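Local coordinates for protein FMN-dependent nitronate monooxygenase (PDB 5LSM) that probably oxidises propionate 3-nitronate with molecular oxygen to 3-oxopropanoate, using FMN as cofactor, and so may detoxify nitronates, at residues 68-73 with 111-116. Sequence-based numbering, arbitrary orientation.
Sequences VNFFCH and TPYSKA. With FMN (flavin mononucleotide), chain I.
Tyr113 holds CG anti to its backbone N (chi1 179°), while Phe70 holds CG anti to its carbonyl carbon, and the two rings meet between a barrel strand and the loop leading to an outer helix. The fold is a TIM barrel; strand 66-71 lies in its parallel sheet, and 111-114 runs into helix 115-124. The Tyr113 edge points at one face of Phe70 in an edge-to-face pair, centroids 5.1 Å apart and planes at 58°. Tyr113 CD1 does the touching, 3.8 Å from Phe70 CG and offset toward the rim of that ring. Phe131 meets the Tyr113 ring edge-to-face, and Leu121 of the helix packs on Phe70.

One direct backbone hydrogen bond ties the loop to the strand end. Tyr113 N donates to Phe71 O at 2.9 Å, nearly straight (161°) and in the carbonyl plane. Pro112 CA adds a CH...O contact to the same oxygen. A water accepts from Phe71 N and donates weakly to Thr111 O. Beyond the strand, Pro112 CB sits over one face of the His73 ring, toward its rim, and the two side chains cross at about a right angle. Pro112 CB lies 3.4 Å from His73 O.

On the inner side, the strand end faces the flavin. Phe71 turns its ring edge to FMN N3. Asn69, with CG anti to its backbone N, reads the pyrimidine edge: ND2 gives a weak bond to FMN O2, and FMN N3 donates to Asn69 OD1 at 2.7 Å.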
loop_
_atom_site.group_PDB
_atom_site.type_symbol
_atom_site.label_atom_id
_atom_site.label_comp_id
_atom_site.label_asym_id
_atom_site.label_seq_id
_atom_site.Cartn_x
_atom_site.Cartn_y
_atom_site.Cartn_z
ATOM N N VAL A 68 11.894 10.875 21.914
ATOM C CA VAL A 68 12.485 11.973 21.132
ATOM C C VAL A 68 13.021 11.426 19.813
ATOM O O VAL A 68 13.630 10.345 19.776
ATOM C CB VAL A 68 13.592 12.748 21.908
ATOM C CG1 VAL A 68 13.107 13.106 23.295
ATOM C CG2 VAL A 68 14.877 11.940 22.004
ATOM N N ASN A 69 12.703 12.131 18.726
ATOM C CA ASN A 69 12.903 11.611 17.370
ATOM C C ASN A 69 13.983 12.388 16.630
ATOM O O ASN A 69 13.988 13.624 16.668
ATOM C CB ASN A 69 11.593 11.694 16.585
ATOM C CG ASN A 69 11.728 11.167 15.180
ATOM O OD1 ASN A 69 11.904 11.939 14.227
ATOM N ND2 ASN A 69 11.760 9.842 15.049
ATOM N N PHE A 70 14.847 11.664 15.911
ATOM C CA PHE A 70 15.914 12.267 15.123
ATOM C C PHE A 70 16.073 11.613 13.756
ATOM O O PHE A 70 15.769 10.427 13.584
ATOM C CB PHE A 70 17.248 12.152 15.860
ATOM C CG PHE A 70 17.350 13.035 17.048
ATOM C CD1 PHE A 70 16.948 12.584 18.299
ATOM C CD2 PHE A 70 17.822 14.332 16.919
ATOM C CE1 PHE A 70 17.037 13.409 19.408
ATOM C CE2 PHE A 70 17.916 15.161 18.027
ATOM C CZ PHE A 70 17.511 14.700 19.272
ATOM N N PHE A 71 16.625 12.385 12.817
ATOM C CA PHE A 71 17.072 11.864 11.531
ATOM C C PHE A 71 18.518 11.485 11.628
ATOM O O PHE A 71 19.328 12.303 12.051
ATOM C CB PHE A 71 16.963 12.925 10.437
ATOM C CG PHE A 71 15.571 13.272 10.064
ATOM C CD1 PHE A 71 14.490 12.526 10.529
ATOM C CD2 PHE A 71 15.336 14.324 9.207
ATOM C CE1 PHE A 71 13.195 12.859 10.164
ATOM C CE2 PHE A 71 14.044 14.645 8.820
ATOM C CZ PHE A 71 12.977 13.915 9.304
ATOM N N CYS A 72 18.859 10.307 11.113
ATOM C CA CYS A 72 20.261 9.906 10.973
ATOM C C CYS A 72 20.537 9.416 9.540
ATOM O O CYS A 72 20.866 8.256 9.295
ATOM C CB CYS A 72 20.596 8.825 11.987
ATOM S SG CYS A 72 19.519 7.405 11.825
ATOM N N HIS A 73 20.351 10.332 8.606
ATOM C CA HIS A 73 20.654 10.114 7.206
ATOM C C HIS A 73 22.120 10.465 6.957
ATOM O O HIS A 73 22.742 11.198 7.740
ATOM C CB HIS A 73 19.769 11.011 6.334
ATOM C CG HIS A 73 19.901 12.477 6.637
ATOM N ND1 HIS A 73 19.329 13.067 7.747
ATOM C CD2 HIS A 73 20.514 13.476 5.958
ATOM C CE1 HIS A 73 19.613 14.357 7.755
ATOM N NE2 HIS A 73 20.314 14.633 6.669
ATOM N N THR A 111 20.581 18.323 9.004
ATOM C CA THR A 111 21.649 17.896 9.939
ATOM C C THR A 111 21.386 16.616 10.779
ATOM O O THR A 111 20.492 16.590 11.631
ATOM C CB THR A 111 22.109 19.065 10.835
ATOM O OG1 THR A 111 23.388 18.762 11.375
ATOM C CG2 THR A 111 21.122 19.345 11.995
ATOM N N PRO A 112 22.164 15.544 10.532
ATOM C CA PRO A 112 21.865 14.293 11.246
ATOM C C PRO A 112 22.257 14.301 12.719
ATOM O O PRO A 112 23.055 15.124 13.151
ATOM C CB PRO A 112 22.668 13.231 10.483
ATOM C CG PRO A 112 23.686 13.985 9.714
ATOM C CD PRO A 112 23.065 15.315 9.392
ATOM N N TYR A 113 21.649 13.401 13.481
ATOM C CA TYR A 113 21.990 13.202 14.891
ATOM C C TYR A 113 23.509 13.080 15.070
ATOM O O TYR A 113 24.167 12.329 14.356
ATOM C CB TYR A 113 21.264 11.968 15.433
ATOM C CG TYR A 113 21.570 11.651 16.868
ATOM C CD1 TYR A 113 21.004 12.382 17.900
ATOM C CD2 TYR A 113 22.376 10.565 17.193
ATOM C CE1 TYR A 113 21.296 12.090 19.219
ATOM C CE2 TYR A 113 22.687 10.278 18.498
ATOM C CZ TYR A 113 22.143 11.031 19.508
ATOM O OH TYR A 113 22.491 10.729 20.798
ATOM N N SER A 114 24.049 13.895 15.975
ATOM C CA SER A 114 25.496 13.969 16.226
ATOM C C SER A 114 25.801 13.997 17.733
ATOM O O SER A 114 24.891 14.037 18.561
ATOM C CB SER A 114 26.066 15.226 15.575
ATOM O OG SER A 114 25.490 16.383 16.152
ATOM N N LYS A 115 27.088 13.998 18.070
ATOM C CA LYS A 115 27.539 14.254 19.435
ATOM C C LYS A 115 26.898 15.514 20.023
ATOM O O LYS A 115 26.593 15.567 21.214
ATOM C CB LYS A 115 29.068 14.376 19.475
ATOM C CG LYS A 115 29.690 14.097 20.840
ATOM C CD LYS A 115 29.768 12.599 21.124
ATOM C CE LYS A 115 30.513 12.293 22.420
ATOM N NZ LYS A 115 29.895 12.950 23.605
ATOM N N ALA A 116 26.667 16.514 19.183
ATOM C CA ALA A 116 26.064 17.780 19.630
ATOM C C ALA A 116 24.670 17.607 20.226
ATOM O O ALA A 116 24.349 18.211 21.247
ATOM C CB ALA A 116 26.009 18.766 18.475
HETATM N N1 FMN I . 8.612 10.277 11.272
HETATM C C2 FMN I . 9.805 10.583 11.859
HETATM O O2 FMN I . 10.582 9.653 12.194
HETATM N N3 FMN I . 10.197 11.856 12.075
HETATM C C4 FMN I . 9.427 12.899 11.732
HETATM O O4 FMN I . 9.792 14.073 11.920
HETATM C C4A FMN I . 8.128 12.635 11.082
HETATM N N5 FMN I . 7.316 13.640 10.750
HETATM C C5A FMN I . 6.100 13.414 10.223
HETATM C C6 FMN I . 5.304 14.519 9.930
HETATM C C7 FMN I . 4.041 14.353 9.401
HETATM C C7M FMN I . 3.234 15.584 9.076
HETATM C C8 FMN I . 3.533 12.976 9.137
HETATM C C8M FMN I . 2.153 12.795 8.544
HETATM C C9 FMN I . 4.333 11.860 9.426
HETATM C C9A FMN I . 5.619 12.024 9.966
HETATM N N10 FMN I . 6.473 10.935 10.329
HETATM C C10 FMN I . 7.741 11.231 10.873
HETATM C "C1'" FMN I . 6.111 9.526 10.089
HETATM C "C2'" FMN I . 5.334 8.939 11.255
HETATM O "O2'" FMN I . 6.260 8.572 12.295
HETATM C "C3'" FMN I . 4.526 7.708 10.819
HETATM O "O3'" FMN I . 5.355 6.841 10.038
HETATM C "C4'" FMN I . 3.298 8.035 9.968
HETATM O "O4'" FMN I . 2.644 9.250 10.356
HETATM C "C5'" FMN I . 2.334 6.863 10.061
HETATM O "O5'" FMN I . 1.248 7.004 9.148
HETATM P P FMN I . -0.078 7.860 9.458
HETATM O O1P FMN I . -0.358 7.751 10.941
HETATM O O2P FMN I . -1.111 7.188 8.592
HETATM O O3P FMN I . 0.325 9.223 9.019
HETATM O O HOH W 1 17.872 14.988 13.033
#